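Local coordinates for protein glutaminase 1 (Escherichia coli, PDB 1U60) that catalyses the hydrolysis of L-glutamine to L-glutamate and ammonium, as a homotetrameric member of the glutaminase family, at residues L64-V70 with K259-G263; I139-Q143 with Q195-L199; G242-R246 with E285-S289; L40-V46 with M274-S280. All blocks are in the same frame, centred on the assembly; numbering follows the deposited sequence.

Contact 1 of 4, residues L64-V70 with K259-G263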
loop_
_atom_site.group_PDB
_atom_site.type_symbol
_atom_site.label_atom_id
_atom_site.label_comp_id
_atom_site.label_asym_id
_atom_site.label_seq_id
_atom_site.Cartn_x
_atom_site.Cartn_y
_atom_site.Cartn_z
ATOM N N LEU A 64 11.464 -18.650 10.328
ATOM C CA LEU A 64 11.150 -17.248 10.105
ATOM C C LEU A 64 10.996 -16.948 8.615
ATOM O O LEU A 64 10.099 -16.263 8.220
ATOM C CB LEU A 64 12.264 -16.415 10.710
ATOM C CG LEU A 64 12.104 -14.884 10.709
ATOM C CD1 LEU A 64 10.914 -14.431 11.524
ATOM C CD2 LEU A 64 13.343 -14.264 11.280
ATOM N N GLU A 65 11.930 -17.469 7.830
ATOM C CA GLU A 65 12.038 -17.300 6.411
ATOM C C GLU A 65 11.898 -15.828 6.018
ATOM O O GLU A 65 12.524 -14.990 6.647
ATOM C CB GLU A 65 11.047 -18.254 5.729
ATOM C CG GLU A 65 11.416 -19.730 5.978
ATOM C CD GLU A 65 12.618 -20.177 5.156
ATOM O OE1 GLU A 65 13.128 -19.382 4.308
ATOM O OE2 GLU A 65 13.027 -21.333 5.323
ATOM N N SER A 66 11.020 -15.478 5.063
ATOM C CA SER A 66 11.091 -14.117 4.527
ATOM C C SER A 66 10.540 -13.090 5.524
ATOM O O SER A 66 10.664 -11.878 5.324
ATOM C CB SER A 66 10.436 -13.989 3.150
ATOM O OG SER A 66 9.109 -14.195 3.334
ATOM N N ILE A 67 9.973 -13.504 6.640
ATOM C CA ILE A 67 9.651 -12.504 7.646
ATOM C C ILE A 67 10.917 -11.791 8.136
ATOM O O ILE A 67 10.856 -10.612 8.582
ATOM C CB ILE A 67 8.786 -13.114 8.828
ATOM C CG1 ILE A 67 7.430 -13.653 8.295
ATOM C CG2 ILE A 67 8.548 -12.068 9.873
ATOM C CD1 ILE A 67 6.697 -14.496 9.264
ATOM N N SER A 68 12.063 -12.483 8.058
ATOM C CA SER A 68 13.365 -11.885 8.346
ATOM C C SER A 68 13.625 -10.565 7.585
ATOM O O SER A 68 14.366 -9.718 8.087
ATOM C CB SER A 68 14.460 -12.882 7.990
ATOM O OG SER A 68 14.562 -13.050 6.595
ATOM N N LYS A 69 12.967 -10.368 6.430
ATOM C CA LYS A 69 13.124 -9.151 5.611
ATOM C C LYS A 69 12.763 -7.901 6.417
ATOM O O LYS A 69 13.374 -6.834 6.250
ATOM C CB LYS A 69 12.329 -9.226 4.317
ATOM C CG LYS A 69 12.681 -10.439 3.459
ATOM C CD LYS A 69 11.719 -10.500 2.245
ATOM C CE LYS A 69 12.123 -11.571 1.245
ATOM N NZ LYS A 69 10.992 -11.730 0.243
ATOM N N VAL A 70 11.795 -8.042 7.338
ATOM C CA VAL A 70 11.316 -6.883 8.105
ATOM C C VAL A 70 12.436 -6.502 9.081
ATOM O O VAL A 70 12.719 -5.307 9.301
ATOM C CB VAL A 70 9.998 -7.207 8.830
ATOM C CG1 VAL A 70 9.640 -6.110 9.819
ATOM C CG2 VAL A 70 8.897 -7.445 7.841
ATOM N N LYS A 259 3.093 -9.091 7.013
ATOM C CA LYS A 259 4.183 -9.836 6.389
ATOM C C LYS A 259 3.947 -11.315 6.534
ATOM O O LYS A 259 3.575 -11.785 7.611
ATOM C CB LYS A 259 5.514 -9.479 7.024
ATOM C CG LYS A 259 6.745 -10.093 6.378
ATOM C CD LYS A 259 7.171 -9.397 5.100
ATOM C CE LYS A 259 8.059 -10.227 4.183
ATOM N NZ LYS A 259 7.360 -11.270 3.369
ATOM N N SER A 260 4.229 -12.056 5.483
ATOM C CA SER A 260 4.157 -13.494 5.511
ATOM C C SER A 260 5.562 -14.097 5.320
ATOM O O SER A 260 6.522 -13.402 4.829
ATOM C CB SER A 260 3.306 -13.994 4.378
ATOM O OG SER A 260 3.966 -13.728 3.140
ATOM N N GLY A 261 5.676 -15.377 5.682
ATOM C CA GLY A 261 6.869 -16.204 5.394
ATOM C C GLY A 261 6.474 -17.637 5.068
ATOM O O GLY A 261 5.412 -18.069 5.463
ATOM N N VAL A 262 7.350 -18.384 4.406
ATOM C CA VAL A 262 7.006 -19.775 3.981
ATOM C C VAL A 262 7.031 -20.829 5.112
ATOM O O VAL A 262 6.593 -21.960 4.911
ATOM C CB VAL A 262 7.856 -20.264 2.742
ATOM C CG1 VAL A 262 7.585 -19.358 1.558
ATOM C CG2 VAL A 262 9.323 -20.361 3.053
ATOM N N GLY A 263 7.500 -20.433 6.298
ATOM C CA GLY A 263 7.293 -21.205 7.511
ATOM C C GLY A 263 5.875 -21.251 7.966
ATOM O O GLY A 263 5.562 -22.061 8.835
HETATM O O HOH W 1 7.692 -17.973 8.226
HETATM O O HOH W 2 9.445 -17.031 3.044
#

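Contact 2 of 4, residues I139-Q143 with Q195-L199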
loop_
_atom_site.group_PDB
_atom_site.type_symbol
_atom_site.label_atom_id
_atom_site.label_comp_id
_atom_site.label_asym_id
_atom_site.label_seq_id
_atom_site.Cartn_x
_atom_site.Cartn_y
_atom_site.Cartn_z
ATOM N N ILE A 139 22.539 -8.881 12.453
ATOM C CA ILE A 139 21.161 -9.253 12.015
ATOM C C ILE A 139 20.504 -10.210 12.987
ATOM O O ILE A 139 19.373 -10.003 13.383
ATOM C CB ILE A 139 21.197 -9.826 10.602
ATOM C CG1 ILE A 139 21.433 -8.686 9.586
ATOM C CG2 ILE A 139 19.901 -10.585 10.256
ATOM C CD1 ILE A 139 21.843 -9.137 8.196
ATOM N N LEU A 140 21.245 -11.239 13.447
ATOM C CA LEU A 140 20.734 -12.166 14.466
ATOM C C LEU A 140 20.334 -11.382 15.725
ATOM O O LEU A 140 19.294 -11.622 16.299
ATOM C CB LEU A 140 21.758 -13.254 14.783
ATOM C CG LEU A 140 21.357 -14.221 15.888
ATOM C CD1 LEU A 140 20.064 -14.944 15.519
ATOM C CD2 LEU A 140 22.491 -15.221 16.154
ATOM N N HIS A 141 21.158 -10.410 16.113
ATOM C CA HIS A 141 20.911 -9.627 17.319
ATOM C C HIS A 141 19.630 -8.807 17.190
ATOM O O HIS A 141 18.834 -8.775 18.107
ATOM C CB HIS A 141 22.119 -8.735 17.602
ATOM C CG HIS A 141 22.024 -7.992 18.884
ATOM N ND1 HIS A 141 22.148 -8.612 20.109
ATOM C CD2 HIS A 141 21.780 -6.684 19.137
ATOM C CE1 HIS A 141 22.023 -7.703 21.063
ATOM N NE2 HIS A 141 21.785 -6.533 20.499
ATOM N N ILE A 142 19.430 -8.146 16.058
ATOM C CA ILE A 142 18.186 -7.387 15.914
ATOM C C ILE A 142 16.946 -8.263 15.901
ATOM O O ILE A 142 15.904 -7.880 16.488
ATOM C CB ILE A 142 18.212 -6.383 14.761
ATOM C CG1 ILE A 142 17.225 -5.270 15.102
ATOM C CG2 ILE A 142 17.915 -7.022 13.403
ATOM C CD1 ILE A 142 17.217 -4.151 14.074
ATOM N N GLN A 143 17.025 -9.454 15.284
ATOM C CA GLN A 143 15.898 -10.407 15.365
ATOM C C GLN A 143 15.579 -10.746 16.838
ATOM O O GLN A 143 14.452 -10.729 17.251
ATOM C CB GLN A 143 16.170 -11.710 14.589
ATOM C CG GLN A 143 16.325 -11.630 13.119
ATOM C CD GLN A 143 16.395 -13.000 12.472
ATOM O OE1 GLN A 143 16.202 -14.039 13.131
ATOM N NE2 GLN A 143 16.714 -13.019 11.184
ATOM N N GLN A 195 19.566 -15.506 7.699
ATOM C CA GLN A 195 18.535 -14.725 8.393
ATOM C C GLN A 195 17.149 -15.345 8.236
ATOM O O GLN A 195 16.265 -15.212 9.099
ATOM C CB GLN A 195 18.568 -13.269 7.965
ATOM C CG GLN A 195 17.817 -12.969 6.677
ATOM C CD GLN A 195 17.778 -11.522 6.327
ATOM O OE1 GLN A 195 16.718 -11.007 5.835
ATOM N NE2 GLN A 195 18.864 -10.857 6.487
ATOM N N CYS A 196 16.965 -16.081 7.132
ATOM C CA CYS A 196 15.747 -16.813 6.865
ATOM C C CYS A 196 15.613 -18.136 7.641
ATOM O O CYS A 196 14.522 -18.714 7.690
ATOM C CB CYS A 196 15.644 -17.133 5.382
ATOM S SG CYS A 196 15.265 -15.702 4.341
ATOM N N SER A 197 16.714 -18.565 8.252
ATOM C CA SER A 197 16.849 -19.893 8.809
ATOM C C SER A 197 16.788 -19.924 10.329
ATOM O O SER A 197 17.028 -20.952 10.905
ATOM C CB SER A 197 18.152 -20.575 8.294
ATOM O OG SER A 197 18.145 -20.682 6.870
ATOM N N THR A 198 16.408 -18.835 10.980
ATOM C CA THR A 198 16.126 -18.864 12.416
ATOM C C THR A 198 14.703 -19.380 12.673
ATOM O O THR A 198 13.865 -19.391 11.766
ATOM C CB THR A 198 16.311 -17.460 12.991
ATOM O OG1 THR A 198 15.410 -16.577 12.311
ATOM C CG2 THR A 198 17.719 -16.943 12.782
ATOM N N LEU A 199 14.465 -19.818 13.902
ATOM C CA LEU A 199 13.175 -20.316 14.331
ATOM C C LEU A 199 12.557 -19.431 15.399
ATOM O O LEU A 199 13.260 -18.936 16.287
ATOM C CB LEU A 199 13.335 -21.710 14.922
ATOM C CG LEU A 199 14.013 -22.782 14.045
ATOM C CD1 LEU A 199 13.928 -24.143 14.729
ATOM C CD2 LEU A 199 13.363 -22.906 12.692
#

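Contact 3 of 4, residues G242-R246 with E285-S289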
loop_
_atom_site.group_PDB
_atom_site.type_symbol
_atom_site.label_atom_id
_atom_site.label_comp_id
_atom_site.label_asym_id
_atom_site.label_seq_id
_atom_site.Cartn_x
_atom_site.Cartn_y
_atom_site.Cartn_z
ATOM N N GLY A 242 4.314 -6.790 1.693
ATOM C CA GLY A 242 4.571 -7.795 2.722
ATOM C C GLY A 242 3.930 -9.160 2.498
ATOM O O GLY A 242 4.391 -10.152 3.037
ATOM N N LEU A 243 2.823 -9.185 1.749
ATOM C CA LEU A 243 2.182 -10.453 1.333
ATOM C C LEU A 243 2.336 -10.711 -0.170
ATOM O O LEU A 243 1.477 -11.376 -0.796
ATOM C CB LEU A 243 0.717 -10.498 1.773
ATOM C CG LEU A 243 0.590 -10.984 3.223
ATOM C CD1 LEU A 243 0.830 -9.851 4.231
ATOM C CD2 LEU A 243 -0.737 -11.590 3.462
ATOM N N TYR A 244 3.380 -10.132 -0.752
ATOM C CA TYR A 244 3.753 -10.358 -2.157
ATOM C C TYR A 244 2.627 -9.829 -3.062
ATOM O O TYR A 244 2.145 -8.708 -2.853
ATOM C CB TYR A 244 4.204 -11.806 -2.397
ATOM C CG TYR A 244 5.405 -12.099 -1.486
ATOM C CD1 TYR A 244 6.639 -11.583 -1.791
ATOM C CD2 TYR A 244 5.233 -12.700 -0.247
ATOM C CE1 TYR A 244 7.747 -11.763 -0.929
ATOM C CE2 TYR A 244 6.312 -12.867 0.626
ATOM C CZ TYR A 244 7.562 -12.365 0.272
ATOM O OH TYR A 244 8.609 -12.553 1.160
ATOM N N GLY A 245 2.233 -10.612 -4.054
ATOM C CA GLY A 245 1.214 -10.186 -5.006
ATOM C C GLY A 245 -0.170 -10.055 -4.411
ATOM O O GLY A 245 -1.092 -9.640 -5.096
ATOM N N ARG A 246 -0.343 -10.473 -3.168
ATOM C CA ARG A 246 -1.642 -10.345 -2.481
ATOM C C ARG A 246 -1.642 -9.286 -1.407
ATOM O O ARG A 246 -2.502 -9.257 -0.541
ATOM C CB ARG A 246 -2.048 -11.676 -1.840
ATOM C CG ARG A 246 -2.147 -12.796 -2.839
ATOM C CD ARG A 246 -3.538 -13.133 -3.197
ATOM N NE ARG A 246 -3.912 -12.642 -4.496
ATOM C CZ ARG A 246 -5.163 -12.687 -4.963
ATOM N NH1 ARG A 246 -6.135 -13.225 -4.219
ATOM N NH2 ARG A 246 -5.451 -12.170 -6.137
ATOM N N GLU A 285 -1.336 -20.322 -2.983
ATOM C CA GLU A 285 -0.509 -20.219 -4.181
ATOM C C GLU A 285 0.448 -19.038 -4.171
ATOM O O GLU A 285 1.419 -19.002 -4.941
ATOM C CB GLU A 285 -1.437 -20.089 -5.401
ATOM C CG GLU A 285 -2.236 -21.331 -5.710
ATOM C CD GLU A 285 -2.606 -21.373 -7.180
ATOM O OE1 GLU A 285 -3.131 -20.329 -7.648
ATOM O OE2 GLU A 285 -2.335 -22.413 -7.856
ATOM N N ASP A 286 0.171 -18.047 -3.322
ATOM C CA ASP A 286 1.026 -16.891 -3.160
ATOM C C ASP A 286 2.050 -17.033 -2.054
ATOM O O ASP A 286 2.762 -16.098 -1.757
ATOM C CB ASP A 286 0.191 -15.636 -2.968
ATOM C CG ASP A 286 -0.461 -15.247 -4.251
ATOM O OD1 ASP A 286 0.261 -14.643 -5.108
ATOM O OD2 ASP A 286 -1.616 -15.637 -4.530
ATOM N N GLY A 287 2.101 -18.197 -1.436
ATOM C CA GLY A 287 3.087 -18.456 -0.402
ATOM C C GLY A 287 2.685 -18.021 1.000
ATOM O O GLY A 287 3.515 -17.976 1.926
ATOM N N ASN A 288 1.414 -17.687 1.142
ATOM C CA ASN A 288 0.869 -17.150 2.373
ATOM C C ASN A 288 0.016 -18.185 3.097
ATOM O O ASN A 288 -0.892 -18.790 2.504
ATOM C CB ASN A 288 0.031 -15.913 2.058
ATOM C CG ASN A 288 0.835 -14.836 1.314
ATOM O OD1 ASN A 288 2.032 -14.647 1.573
ATOM N ND2 ASN A 288 0.182 -14.159 0.346
ATOM N N SER A 289 0.262 -18.347 4.392
ATOM C CA SER A 289 -0.453 -19.365 5.187
ATOM C C SER A 289 -1.966 -19.206 5.030
ATOM O O SER A 289 -2.511 -18.117 5.282
ATOM C CB SER A 289 -0.124 -19.214 6.687
ATOM O OG SER A 289 -0.831 -20.156 7.476
HETATM O O HOH W 3 2.893 -13.137 -5.275
#

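Contact 4 of 4, residues L40-V46 with M274-S280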
loop_
_atom_site.group_PDB
_atom_site.type_symbol
_atom_site.label_atom_id
_atom_site.label_comp_id
_atom_site.label_asym_id
_atom_site.label_seq_id
_atom_site.Cartn_x
_atom_site.Cartn_y
_atom_site.Cartn_z
ATOM N N LEU A 40 -0.620 -28.107 12.742
ATOM C CA LEU A 40 -0.242 -27.116 13.747
ATOM C C LEU A 40 -0.824 -25.775 13.373
ATOM O O LEU A 40 -0.772 -25.390 12.200
ATOM C CB LEU A 40 1.253 -27.010 13.843
ATOM C CG LEU A 40 2.012 -28.237 14.303
ATOM C CD1 LEU A 40 3.530 -28.090 14.088
ATOM C CD2 LEU A 40 1.666 -28.523 15.765
ATOM N N ALA A 41 -1.299 -25.052 14.386
ATOM C CA ALA A 41 -1.943 -23.775 14.167
ATOM C C ALA A 41 -1.986 -22.958 15.450
ATOM O O ALA A 41 -2.278 -23.514 16.524
ATOM C CB ALA A 41 -3.338 -24.008 13.690
ATOM N N ALA A 42 -1.702 -21.643 15.355
ATOM C CA ALA A 42 -1.634 -20.752 16.501
ATOM C C ALA A 42 -1.962 -19.350 16.083
ATOM O O ALA A 42 -1.781 -18.979 14.905
ATOM C CB ALA A 42 -0.282 -20.814 17.165
ATOM N N VAL A 43 -2.460 -18.597 17.044
ATOM C CA VAL A 43 -2.674 -17.177 16.870
ATOM C C VAL A 43 -2.395 -16.476 18.201
ATOM O O VAL A 43 -2.624 -17.021 19.303
ATOM C CB VAL A 43 -4.070 -16.873 16.332
ATOM C CG1 VAL A 43 -5.151 -17.502 17.215
ATOM C CG2 VAL A 43 -4.272 -15.408 16.175
ATOM N N ALA A 44 -1.839 -15.275 18.118
ATOM C CA ALA A 44 -1.471 -14.523 19.324
ATOM C C ALA A 44 -1.564 -13.020 19.123
ATOM O O ALA A 44 -1.342 -12.520 18.048
ATOM C CB ALA A 44 -0.027 -14.858 19.793
ATOM N N ILE A 45 -1.790 -12.318 20.244
ATOM C CA ILE A 45 -1.655 -10.888 20.370
ATOM C C ILE A 45 -0.581 -10.591 21.427
ATOM O O ILE A 45 -0.521 -11.210 22.486
ATOM C CB ILE A 45 -2.965 -10.283 20.890
ATOM C CG1 ILE A 45 -4.091 -10.388 19.872
ATOM C CG2 ILE A 45 -2.766 -8.855 21.360
ATOM C CD1 ILE A 45 -5.492 -10.109 20.426
ATOM N N VAL A 46 0.286 -9.629 21.102
ATOM C CA VAL A 46 1.137 -9.005 22.074
ATOM C C VAL A 46 0.850 -7.505 22.024
ATOM O O VAL A 46 1.013 -6.872 20.991
ATOM C CB VAL A 46 2.609 -9.292 21.831
ATOM C CG1 VAL A 46 3.450 -8.483 22.889
ATOM C CG2 VAL A 46 2.872 -10.807 21.959
ATOM N N MET A 274 -0.959 -2.953 19.062
ATOM C CA MET A 274 -0.605 -4.363 19.230
ATOM C C MET A 274 0.017 -4.992 17.997
ATOM O O MET A 274 -0.096 -4.486 16.885
ATOM C CB MET A 274 -1.849 -5.190 19.619
ATOM C CG MET A 274 -2.909 -5.247 18.521
ATOM S SD MET A 274 -4.256 -6.367 18.879
ATOM C CE MET A 274 -4.852 -5.648 20.413
ATOM N N GLY A 275 0.753 -6.073 18.228
ATOM C CA GLY A 275 1.083 -7.024 17.183
ATOM C C GLY A 275 0.128 -8.191 17.201
ATOM O O GLY A 275 -0.258 -8.651 18.281
ATOM N N ILE A 276 -0.242 -8.675 16.015
ATOM C CA ILE A 276 -1.089 -9.845 15.875
ATOM C C ILE A 276 -0.352 -10.791 14.964
ATOM O O ILE A 276 0.116 -10.436 13.879
ATOM C CB ILE A 276 -2.476 -9.523 15.252
ATOM C CG1 ILE A 276 -3.132 -8.352 15.943
ATOM C CG2 ILE A 276 -3.407 -10.801 15.173
ATOM C CD1 ILE A 276 -4.375 -7.755 15.160
ATOM N N ALA A 277 -0.258 -12.029 15.374
ATOM C CA ALA A 277 0.413 -13.006 14.521
ATOM C C ALA A 277 -0.322 -14.325 14.528
ATOM O O ALA A 277 -1.044 -14.663 15.480
ATOM C CB ALA A 277 1.822 -13.209 14.942
ATOM N N ALA A 278 -0.092 -15.092 13.490
ATOM C CA ALA A 278 -0.555 -16.499 13.464
ATOM C C ALA A 278 0.381 -17.353 12.690
ATOM O O ALA A 278 1.237 -16.866 11.987
ATOM C CB ALA A 278 -1.951 -16.554 12.855
ATOM N N PHE A 279 0.193 -18.681 12.805
ATOM C CA PHE A 279 0.985 -19.643 12.133
ATOM C C PHE A 279 0.157 -20.847 11.782
ATOM O O PHE A 279 -0.636 -21.332 12.604
ATOM C CB PHE A 279 2.155 -20.025 13.052
ATOM C CG PHE A 279 2.698 -21.397 12.847
ATOM C CD1 PHE A 279 3.434 -21.713 11.727
ATOM C CD2 PHE A 279 2.552 -22.357 13.857
ATOM C CE1 PHE A 279 3.952 -22.969 11.565
ATOM C CE2 PHE A 279 3.081 -23.613 13.726
ATOM C CZ PHE A 279 3.792 -23.936 12.582
ATOM N N SER A 280 0.337 -21.290 10.536
ATOM C CA SER A 280 0.045 -22.653 10.165
ATOM C C SER A 280 0.794 -23.028 8.877
ATOM O O SER A 280 0.803 -22.208 7.918
ATOM C CB SER A 280 -1.446 -22.870 9.969
ATOM O OG SER A 280 -1.702 -24.301 9.946
#

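Contact 1 of 4, residues L64-V70 with K259-G263
Ser66 and Lys259 meet where two short sequences lie side by side, Ser66-Ile-Ser-Lys69 at the start of helix 68-80 and Lys259-Ser-Gly261 at the sheet edge. They match the Ser-X-X-Lys and Lys-Ser/Thr-Gly motifs of the beta-lactamase clan, and Ser66 and Val262 are predicted to bind substrate. Among the polar contacts, Ser66 OG sits 3.1 Å from Ser260 O in a weak, unsettled bond; its stronger partner is Tyr244 OH. The same carbonyl takes a bond of 2.7 Å from Lys259 NZ, lying in the carbonyl plane. Lys259 turns NZ back over its own strand because its chain bends at chi2 and chi4 (both 78°). NZ also reaches Tyr244 OH, as does Lys69 NZ. The apolar contacts line the flanks: Val70 CG2 lies alongside the Lys259 methylenes, 3.7 Å from CG, while Ile67 CG1 presses on the peptide at 3.5 Å from Ser260 C. Val262 CG2 rests on Glu65 CG. Two waters join the backbones, one donating to Leu64 O and accepting weakly from Gly263 N. The other, resembling an oxyanion-hole occupant, accepts from Ser66 N at 3.0 Å and from Val262 N at 2.8 Å.

Contact 2 of 4, residues I139-Q143 with Q195-L199
Gln143 reaches across from helix 132-147 and ties its amide to both ends of the turn that leads from helix 185-195 into strand 198-200. This two-pronged grip is the tight part of the contact. Gln143 OE1 accepts from Thr198 OG1 at 2.8 Å, with the donor tilted 17° from the carbonyl plane, and Gln143 NE2 donates to Gln195 O at 3.1 Å. The second bond is moderately bent, 150° at the hydrogen, yet meets a lone pair of the Gln195 carbonyl in its plane. With both of its ends held, the amide is fixed in rotation. Thr198 keeps OG1 between its backbone N and carbonyl carbon (chi1 59°), and CG2 then also lies close to Gln143 OE1, at 3.3 Å. The side-chain amide of Gln195 stands almost perpendicular to that of Gln143; its OE1 is bonded to Ser68 OG, at the start of helix 68-80, and not to helix 132-147.

Apolar packing is looser. Ile139 CG2 lies 3.8 Å from Gln195 CB, with CD1 near Gln195 NE2. Toward the partly exposed Leu140, the contact thins to one methyl pair, Leu140 CD1 and Thr198 CG2, 4.1 Å apart. On the buried side Gln143 packs on Ser68 and Ile139 on Thr72 of helix 68-80, while the backbone of strand 198-200 pairs with Leu64 and, along its other edge, Ala152 of strand 152-153.

Contact 3 of 4, residues G242-R246 with E285-S289
Leu243 O is gripped by two N-H groups coming from opposite faces of its peptide plane. Asn288 ND2 donates to it across the contact at 3.3 Å, well above the carbonyl plane but with a fairly straight N-H (158°). From its own segment Arg246 N donates at 3.1 Å. Asn288 OD1 is held by Ser260 OG, its stronger partner, and the two bonds together fix the amide. That amide lies nearly coplanar with the Tyr244 ring, OD1 facing the ring edge at 4.2 Å from CD2.

The Leu243-Arg246 bond closes a type II' beta turn with Tyr244 and Gly245 at its corners, joining helix 231-241 to helix 247-253, which Arg246 precedes as the N-cap residue. Tyr244, predicted to bind substrate, sends its hydroxyl to Lys69, Lys259 and Ser66.

Arg246 passes across the Asp286 carboxylate at about a right angle, its CG 3.3 Å from Asp286 CG. Bends at chi2 (-103°) and chi3 lay the CG and CD methylenes, rather than the charged end, against the carboxylate. Arg246 NE stays 3.8 Å from Asp286 OD2, a long salt bridge in which no N-H points at the oxygen; its better partner is Asp249. Water 3 bridges the other carboxylate oxygen, accepting from Gly245 N at 2.9 Å and donating to Asp286 OD1 at 3.0 Å.

Contact 4 of 4, residues L40-V46 with M274-S280
Two strands of the five-stranded antiparallel sheet of the glutaminase fold run side by side here, 42-46 against 274-279, their directions 169° apart. Ala42 with Phe279, Ala44 with Ala277 and Val46 with Gly275 are hydrogen-bonded pairs, each closed by two bonds; the shortest of the six is Ala44 N to Ala277 O, 2.8 Å. Val43 with Ala278 and Ile45 with Ile276 are the non-hydrogen-bonded pairs between them, where CA-H groups lean on carbonyls, as Val43 CA does on Ala277 O at 3.3 Å.

Beyond the last pair the ladder is extended by a side chain: Ser280 OG, anti to its backbone N (chi1 -165°), donates to Leu40 O at 2.7 Å. Leu40 CB touches the Phe279 ring obliquely, 3.9 Å from CE2. At the far end the thioether of Met274 lies over the Ile45 branch, SD 3.8 Å from CG2. In the non-hydrogen-bonded pair midway, Val43 CB lies 4.1 Å from Ala278 CB.

The face of Val43, Ile45, Ile276 and Ala278 packs under helix 290-303, and helix 4-18 covers its two residues from strand 42-47. The opposite face, with Ala42, Val46, Ala277 and Phe279, rests on helix 202-213.

Contacts 1 and 3 both contribute to the predicted substrate site, with Ser66, Val262 and Tyr244, their centres 11 Å apart: Lys69 NZ lies 2.7 Å from Tyr244 OH, and Ser260 OG 2.7 Å from Asn288 OD1. Contact 2 stands behind the other flank of contact 1, about 10 Å away between centres, where Glu65 N is 2.9 Å from Cys196 O and Leu64 N is 2.9 Å from Thr198 O. Contact 4 lies further across the sheet whose edge strand is 258-260; Gly263 O comes within 3.3 Å of Phe279 CE1, and Ser289 OG is 2.7 Å from Ser280 O, joining it to contact 3. Contacts 2 and 3 do not touch, their nearest atoms being about 8 Å apart.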